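PDB 6OHK: flavodoxin from Fusobacterium nucleatum, which binds flavin mononucleotide and carries electrons, probably as a donor to a number of redox enzymes. Local coordinates for residues A[9-14]-A[36-41]; A[54-59]-A[102-107]. The protein carries 1 engineered substitution. All blocks are in the same frame, centred on the assembly; numbering follows the deposited sequence.

Contact 1: residues A[9-14]-A[36-41]. With FMN (flavin mononucleotide), chain B.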
loop_
_atom_site.group_PDB
_atom_site.type_symbol
_atom_site.label_atom_id
_atom_site.label_comp_id
_atom_site.label_asym_id
_atom_site.label_seq_id
_atom_site.Cartn_x
_atom_site.Cartn_y
_atom_site.Cartn_z
ATOM N N ILE A 9 -3.468 -9.356 -0.594
ATOM C CA ILE A 9 -3.515 -8.052 -1.245
ATOM C C ILE A 9 -4.889 -7.457 -1.006
ATOM O O ILE A 9 -5.903 -8.067 -1.381
ATOM C CB ILE A 9 -3.249 -8.190 -2.748
ATOM C CG1 ILE A 9 -1.945 -8.943 -3.009
ATOM C CG2 ILE A 9 -3.270 -6.821 -3.408
ATOM C CD1 ILE A 9 -1.741 -9.282 -4.471
ATOM N N PHE A 10 -4.941 -6.297 -0.384
ATOM C CA PHE A 10 -6.194 -5.637 -0.021
ATOM C C PHE A 10 -6.203 -4.249 -0.636
ATOM O O PHE A 10 -5.236 -3.510 -0.466
ATOM C CB PHE A 10 -6.293 -5.520 1.489
ATOM C CG PHE A 10 -6.471 -6.866 2.165
ATOM C CD1 PHE A 10 -5.385 -7.719 2.406
ATOM C CD2 PHE A 10 -7.733 -7.310 2.508
ATOM C CE1 PHE A 10 -5.582 -8.958 2.949
ATOM C CE2 PHE A 10 -7.925 -8.563 3.066
ATOM C CZ PHE A 10 -6.858 -9.370 3.277
ATOM N N TYR A 11 -7.258 -3.916 -1.378
ATOM C CA TYR A 11 -7.312 -2.636 -2.077
ATOM C C TYR A 11 -8.704 -2.041 -1.975
ATOM O O TYR A 11 -9.672 -2.726 -1.651
ATOM C CB TYR A 11 -6.881 -2.779 -3.549
ATOM C CG TYR A 11 -7.923 -3.422 -4.396
ATOM C CD1 TYR A 11 -8.061 -4.799 -4.443
ATOM C CD2 TYR A 11 -8.816 -2.650 -5.146
ATOM C CE1 TYR A 11 -9.059 -5.393 -5.198
ATOM C CE2 TYR A 11 -9.821 -3.248 -5.900
ATOM C CZ TYR A 11 -9.926 -4.617 -5.914
ATOM O OH TYR A 11 -10.977 -5.159 -6.701
ATOM N N ALA A 12 -8.798 -0.769 -2.360
ATOM C CA ALA A 12 -10.061 -0.106 -2.611
ATOM C C ALA A 12 -9.891 0.739 -3.851
ATOM O O ALA A 12 -8.782 1.110 -4.209
ATOM C CB ALA A 12 -10.456 0.779 -1.431
ATOM N N THR A 13 -11.010 1.092 -4.477
ATOM C CA THR A 13 -10.975 1.945 -5.673
ATOM C C THR A 13 -12.264 2.728 -5.786
ATOM O O THR A 13 -13.326 2.209 -5.442
ATOM C CB THR A 13 -10.746 1.115 -6.944
ATOM O OG1 THR A 13 -10.533 1.977 -8.064
ATOM C CG2 THR A 13 -11.928 0.222 -7.259
ATOM N N LEU A 14 -12.178 3.986 -6.238
ATOM C CA LEU A 14 -13.386 4.712 -6.634
ATOM C C LEU A 14 -13.610 4.632 -8.135
ATOM O O LEU A 14 -14.685 4.202 -8.577
ATOM C CB LEU A 14 -13.317 6.165 -6.189
ATOM C CG LEU A 14 -14.552 6.999 -6.546
ATOM C CD1 LEU A 14 -15.801 6.530 -5.814
ATOM C CD2 LEU A 14 -14.269 8.480 -6.292
ATOM N N THR A 36 -6.497 -11.833 -3.260
ATOM C CA THR A 36 -6.810 -10.416 -3.406
ATOM C C THR A 36 -8.215 -10.133 -2.932
ATOM O O THR A 36 -9.144 -10.913 -3.213
ATOM C CB THR A 36 -6.637 -9.997 -4.858
ATOM O OG1 THR A 36 -5.272 -10.284 -5.210
ATOM C CG2 THR A 36 -6.940 -8.537 -5.081
ATOM N N PHE A 37 -8.391 -9.006 -2.259
ATOM C CA PHE A 37 -9.636 -8.622 -1.626
ATOM C C PHE A 37 -9.879 -7.144 -1.822
ATOM O O PHE A 37 -8.941 -6.339 -1.733
ATOM C CB PHE A 37 -9.552 -8.841 -0.107
ATOM C CG PHE A 37 -9.217 -10.245 0.300
ATOM C CD1 PHE A 37 -7.901 -10.658 0.354
ATOM C CD2 PHE A 37 -10.209 -11.150 0.636
ATOM C CE1 PHE A 37 -7.555 -11.948 0.726
ATOM C CE2 PHE A 37 -9.876 -12.420 1.032
ATOM C CZ PHE A 37 -8.537 -12.824 1.089
ATOM N N ASN A 38 -11.125 -6.778 -2.100
ATOM C CA ASN A 38 -11.568 -5.395 -2.154
ATOM C C ASN A 38 -12.199 -5.066 -0.820
ATOM O O ASN A 38 -13.182 -5.706 -0.428
ATOM C CB ASN A 38 -12.573 -5.229 -3.297
ATOM C CG ASN A 38 -12.994 -3.794 -3.526
ATOM O OD1 ASN A 38 -13.098 -2.995 -2.632
ATOM N ND2 ASN A 38 -13.285 -3.484 -4.795
ATOM N N VAL A 39 -11.650 -4.088 -0.114
ATOM C CA VAL A 39 -12.089 -3.793 1.247
ATOM C C VAL A 39 -13.472 -3.155 1.319
ATOM O O VAL A 39 -13.996 -2.969 2.425
ATOM C CB VAL A 39 -11.035 -3.012 2.052
ATOM C CG1 VAL A 39 -9.765 -3.835 2.142
ATOM C CG2 VAL A 39 -10.787 -1.636 1.493
ATOM N N LYS A 40 -14.109 -2.894 0.179
ATOM C CA LYS A 40 -15.547 -2.640 0.249
ATOM C C LYS A 40 -16.279 -3.822 0.847
ATOM O O LYS A 40 -17.417 -3.655 1.314
ATOM C CB LYS A 40 -16.130 -2.292 -1.108
ATOM C CG LYS A 40 -16.268 -3.403 -2.070
ATOM C CD LYS A 40 -16.658 -2.758 -3.407
ATOM C CE LYS A 40 -16.984 -3.718 -4.481
ATOM N NZ LYS A 40 -17.626 -2.985 -5.645
ATOM N N ASN A 41 -15.680 -5.003 0.832
ATOM C CA ASN A 41 -16.236 -6.200 1.442
ATOM C C ASN A 41 -15.685 -6.460 2.826
ATOM O O ASN A 41 -15.873 -7.564 3.354
ATOM C CB ASN A 41 -15.979 -7.390 0.522
ATOM C CG ASN A 41 -16.659 -7.216 -0.801
ATOM O OD1 ASN A 41 -17.877 -6.906 -0.843
ATOM N ND2 ASN A 41 -15.924 -7.340 -1.888
HETATM N N1 FMN B . -4.458 12.333 -4.809
HETATM C C2 FMN B . -3.542 12.609 -3.782
HETATM O O2 FMN B . -2.403 12.290 -3.867
HETATM N N3 FMN B . -4.026 13.327 -2.633
HETATM C C4 FMN B . -5.311 13.766 -2.459
HETATM O O4 FMN B . -5.593 14.353 -1.435
HETATM C C4A FMN B . -6.213 13.491 -3.522
HETATM N N5 FMN B . -7.533 13.922 -3.409
HETATM C C5A FMN B . -8.363 13.673 -4.537
HETATM C C6 FMN B . -9.665 14.205 -4.529
HETATM C C7 FMN B . -10.511 13.972 -5.594
HETATM C C7M FMN B . -11.929 14.539 -5.419
HETATM C C8 FMN B . -10.051 13.304 -6.720
HETATM C C8M FMN B . -11.026 13.038 -7.847
HETATM C C9 FMN B . -8.760 12.782 -6.732
HETATM C C9A FMN B . -7.923 12.993 -5.666
HETATM N N10 FMN B . -6.578 12.443 -5.697
HETATM C C10 FMN B . -5.747 12.760 -4.644
HETATM C "C1'" FMN B . -6.099 11.693 -6.857
HETATM C "C2'" FMN B . -6.613 10.222 -6.833
HETATM O "O2'" FMN B . -6.201 9.527 -5.669
HETATM C "C3'" FMN B . -6.030 9.477 -8.048
HETATM O "O3'" FMN B . -6.631 10.028 -9.203
HETATM C "C4'" FMN B . -6.180 7.957 -8.053
HETATM O "O4'" FMN B . -5.455 7.444 -9.165
HETATM C "C5'" FMN B . -7.630 7.498 -8.134
HETATM O "O5'" FMN B . -7.647 6.093 -7.944
HETATM P P FMN B . -8.991 5.254 -8.218
HETATM O O1P FMN B . -8.573 3.830 -7.927
HETATM O O2P FMN B . -10.096 5.723 -7.336
HETATM O O3P FMN B . -9.352 5.458 -9.695
HETATM O O HOH W 1 -13.300 -0.284 -3.393
#

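Contact 2: residues A[54-59]-A[102-107]. With FMN (flavin mononucleotide), chain B.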
loop_
_atom_site.group_PDB
_atom_site.type_symbol
_atom_site.label_atom_id
_atom_site.label_comp_id
_atom_site.label_asym_id
_atom_site.label_seq_id
_atom_site.Cartn_x
_atom_site.Cartn_y
_atom_site.Cartn_z
ATOM N N LEU A 54 -1.180 -3.608 1.144
ATOM C CA LEU A 54 -2.385 -2.797 1.336
ATOM C C LEU A 54 -2.300 -1.603 0.409
ATOM O O LEU A 54 -1.294 -0.895 0.408
ATOM C CB LEU A 54 -2.493 -2.314 2.787
ATOM C CG LEU A 54 -2.256 -3.365 3.870
ATOM C CD1 LEU A 54 -2.477 -2.721 5.234
ATOM C CD2 LEU A 54 -3.120 -4.601 3.730
ATOM N N VAL A 55 -3.327 -1.409 -0.409
ATOM C CA VAL A 55 -3.310 -0.456 -1.521
ATOM C C VAL A 55 -4.490 0.492 -1.392
ATOM O O VAL A 55 -5.633 0.059 -1.231
ATOM C CB VAL A 55 -3.401 -1.200 -2.863
ATOM C CG1 VAL A 55 -3.236 -0.219 -4.015
ATOM C CG2 VAL A 55 -2.421 -2.361 -2.945
ATOM N N THR A 56 -4.232 1.786 -1.495
ATOM C CA THR A 56 -5.326 2.755 -1.519
ATOM C C THR A 56 -5.006 3.960 -2.393
ATOM O O THR A 56 -3.892 4.477 -2.339
ATOM C CB THR A 56 -5.708 3.229 -0.102
ATOM O OG1 THR A 56 -6.902 4.027 -0.159
ATOM C CG2 THR A 56 -4.579 4.018 0.573
ATOM N N PRO A 57 -5.976 4.449 -3.160
ATOM C CA PRO A 57 -5.905 5.822 -3.660
ATOM C C PRO A 57 -6.165 6.802 -2.533
ATOM O O PRO A 57 -6.571 6.456 -1.435
ATOM C CB PRO A 57 -7.016 5.849 -4.702
ATOM C CG PRO A 57 -8.076 4.927 -4.110
ATOM C CD PRO A 57 -7.277 3.813 -3.455
ATOM N N THR A 58 -5.945 8.073 -2.813
ATOM C CA THR A 58 -6.098 9.140 -1.828
ATOM C C THR A 58 -7.248 10.040 -2.251
ATOM O O THR A 58 -7.369 10.406 -3.425
ATOM C CB THR A 58 -4.837 9.972 -1.802
ATOM O OG1 THR A 58 -3.696 9.116 -1.857
ATOM C CG2 THR A 58 -4.802 10.941 -0.645
ATOM N N TYR A 59 -8.053 10.419 -1.267
ATOM C CA TYR A 59 -9.179 11.317 -1.472
ATOM C C TYR A 59 -9.281 12.210 -0.246
ATOM O O TYR A 59 -8.626 11.995 0.773
ATOM C CB TYR A 59 -10.482 10.526 -1.674
ATOM C CG TYR A 59 -10.550 9.870 -3.034
ATOM C CD1 TYR A 59 -10.820 10.628 -4.155
ATOM C CD2 TYR A 59 -10.240 8.523 -3.221
ATOM C CE1 TYR A 59 -10.829 10.068 -5.395
ATOM C CE2 TYR A 59 -10.267 7.963 -4.464
ATOM C CZ TYR A 59 -10.567 8.731 -5.548
ATOM O OH TYR A 59 -10.596 8.270 -6.842
ATOM N N GLY A 102 -1.423 10.570 0.668
ATOM C CA GLY A 102 -1.557 10.676 2.109
ATOM C C GLY A 102 -2.291 9.535 2.759
ATOM O O GLY A 102 -2.125 9.303 3.964
ATOM N N GLY A 103 -3.118 8.817 2.011
ATOM C CA GLY A 103 -3.947 7.795 2.620
ATOM C C GLY A 103 -3.155 6.689 3.275
ATOM O O GLY A 103 -3.620 6.074 4.234
ATOM N N ILE A 104 -1.945 6.412 2.793
ATOM C CA ILE A 104 -1.177 5.328 3.386
ATOM C C ILE A 104 -0.705 5.642 4.792
ATOM O O ILE A 104 -0.387 4.705 5.532
ATOM C CB ILE A 104 -0.036 4.828 2.490
ATOM C CG1 ILE A 104 1.052 5.883 2.248
ATOM C CG2 ILE A 104 -0.577 4.266 1.194
ATOM C CD1 ILE A 104 2.258 5.328 1.508
ATOM N N ARG A 105 -0.701 6.903 5.223
ATOM C CA ARG A 105 -0.363 7.217 6.611
ATOM C C ARG A 105 -1.344 6.572 7.582
ATOM O O ARG A 105 -0.944 6.070 8.639
ATOM C CB ARG A 105 -0.329 8.732 6.805
ATOM C CG ARG A 105 -0.193 9.179 8.272
ATOM C CD ARG A 105 0.994 8.643 8.997
ATOM N NE ARG A 105 2.248 9.147 8.454
ATOM C CZ ARG A 105 3.440 8.921 9.001
ATOM N NH1 ARG A 105 3.568 8.157 10.085
ATOM N NH2 ARG A 105 4.524 9.454 8.462
ATOM N N TYR A 106 -2.620 6.580 7.251
ATOM C CA TYR A 106 -3.607 5.985 8.153
ATOM C C TYR A 106 -3.345 4.503 8.362
ATOM O O TYR A 106 -3.482 3.986 9.479
ATOM C CB TYR A 106 -5.023 6.204 7.621
ATOM C CG TYR A 106 -5.412 7.644 7.677
ATOM C CD1 TYR A 106 -5.178 8.491 6.601
ATOM C CD2 TYR A 106 -6.007 8.172 8.811
ATOM C CE1 TYR A 106 -5.477 9.820 6.674
ATOM C CE2 TYR A 106 -6.336 9.517 8.876
ATOM C CZ TYR A 106 -6.067 10.319 7.801
ATOM O OH TYR A 106 -6.395 11.675 7.864
ATOM N N LEU A 107 -2.951 3.796 7.299
ATOM C CA LEU A 107 -2.670 2.372 7.389
ATOM C C LEU A 107 -1.368 2.134 8.131
ATOM O O LEU A 107 -1.285 1.256 9.009
ATOM C CB LEU A 107 -2.645 1.779 5.980
ATOM C CG LEU A 107 -3.890 2.056 5.140
ATOM C CD1 LEU A 107 -3.742 1.370 3.784
ATOM C CD2 LEU A 107 -5.161 1.577 5.815
HETATM N N1 FMN B . -4.458 12.333 -4.809
HETATM C C2 FMN B . -3.542 12.609 -3.782
HETATM O O2 FMN B . -2.403 12.290 -3.867
HETATM N N3 FMN B . -4.026 13.327 -2.633
HETATM C C4 FMN B . -5.311 13.766 -2.459
HETATM O O4 FMN B . -5.593 14.353 -1.435
HETATM C C4A FMN B . -6.213 13.491 -3.522
HETATM N N5 FMN B . -7.533 13.922 -3.409
HETATM C C5A FMN B . -8.363 13.673 -4.537
HETATM C C6 FMN B . -9.665 14.205 -4.529
HETATM C C7 FMN B . -10.511 13.972 -5.594
HETATM C C7M FMN B . -11.929 14.539 -5.419
HETATM C C8 FMN B . -10.051 13.304 -6.720
HETATM C C8M FMN B . -11.026 13.038 -7.847
HETATM C C9 FMN B . -8.760 12.782 -6.732
HETATM C C9A FMN B . -7.923 12.993 -5.666
HETATM N N10 FMN B . -6.578 12.443 -5.697
HETATM C C10 FMN B . -5.747 12.760 -4.644
HETATM C "C1'" FMN B . -6.099 11.693 -6.857
HETATM C "C2'" FMN B . -6.613 10.222 -6.833
HETATM O "O2'" FMN B . -6.201 9.527 -5.669
HETATM C "C3'" FMN B . -6.030 9.477 -8.048
HETATM O "O3'" FMN B . -6.631 10.028 -9.203
HETATM C "C4'" FMN B . -6.180 7.957 -8.053
HETATM O "O4'" FMN B . -5.455 7.444 -9.165
HETATM C "C5'" FMN B . -7.630 7.498 -8.134
HETATM O "O5'" FMN B . -7.647 6.093 -7.944
HETATM P P FMN B . -8.991 5.254 -8.218
HETATM O O1P FMN B . -8.573 3.830 -7.927
HETATM O O2P FMN B . -10.096 5.723 -7.336
HETATM O O3P FMN B . -9.352 5.458 -9.695
#

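Contact 1: residues A[9-14]-A[36-41]
Phe37 bonds through its backbone to both neighbours of Phe10, its partner in a parallel ladder: its N donates to Ile9 O at 2.8 Å, and its O accepts from Tyr11 N. The same pattern carries on with Val39 N donating to Tyr11 O. Each of the three carbonyls has a second, softer partner, a CA-H from Thr36, Phe10 and Asn38 respectively. Thr36 OG1 is hydrogen-bonded to Glu26, while Asn38 ND2 makes a weak, long bond to Tyr11 OH (3.4 Å). Helix 17-28 connects strands 7-11 and 34-38 as the crossover of a beta-alpha-beta unit and covers the face that carries Tyr11 and Thr36. Asn38 CG stands anti to the backbone N (chi1 -174°), and OD1 accepts from Lys40 N at 3.0 Å, an Asx turn that suits asparagine to a strand end. OD1 also takes a hydrogen from a water that accepts in turn from Thr13 N. Asn38 CA rests over the Tyr11 ring, toward its rim. On the other face the Phe10 and Phe37 rings are 6° from parallel but offset, Phe37 CD1 lying 3.4 Å from Phe10 CZ. Beyond the strand, Thr13 OG1 donates to FMN O1P (2.7 Å) and is also bonded to Gly16 N; Leu14 N donates to O2P.

Contact 2: residues A[54-59]-A[102-107]
The methyl CG2 of Thr58 lies 3.6 Å from Gly102 N, and also reaches the flavin, 3.2 Å from N3 of FMN. The backbone of Thr58 grips the ribityl chain, its N donating to FMN O2' and its O accepting from that same hydroxyl at 2.7 Å. Tyr59, its CB turned away from the helix, donates from OH to phosphate oxygen O2P (2.6 Å), which lies in the ring plane, while CD1 and CE1 approach the dimethylbenzene end of the flavin. Leu14 and Thr15 also touch the tyrosine. Gly103 brings no side chain into the narrow space beside Thr56 CG2 and Pro57 O, and its CA lies 5.1 Å from Thr58 CA. No hydrogen bond joins the two segments: van der Waals contacts of methyl and branched aliphatic groups hold helix 103-113 against this face of strand 51-59, in the alpha/beta/alpha sandwich of a flavodoxin. One layer deeper, the beta carbon of Thr56 points toward the helix, and its methyl CG2 meets Gly103 C and Ile104 CG2, both 4.1 Å away. Farthest from the cofactor, Leu107 CD1 packs on Leu54 CB. Threonine fits here because each hydroxyl is satisfied elsewhere while the methyl packs. Thr56 OG1, anti to its own backbone N (chi1 -172°), donates in plane to a lone pair of Pro57 O at 2.8 Å and is also bonded to His65 N; Thr58 OG1 is bonded to Leu90 O on strand 84-90.

Contact 1 is partly buried at the border of the sheet, where strand 34-38 pairs with strand 7-11; contact 2 lies in the core, all of its touching residues buried. Strands 7-11 and 51-59 are sheet neighbours, and a probable hydrogen bond from Val55 N to Phe10 O joins the two contacts directly. Their chemistry follows their place: strand on strand gives backbone hydrogen bonds, whereas helix on strand gives apolar contact without any. FMN is shared. The loop after strand 7-11 in contact 1 meets its phosphate, while residues 57-59 in contact 2 meet ribityl chain, phosphate and flavin. Leu14 CB packs against Tyr59 OH beside that phosphate.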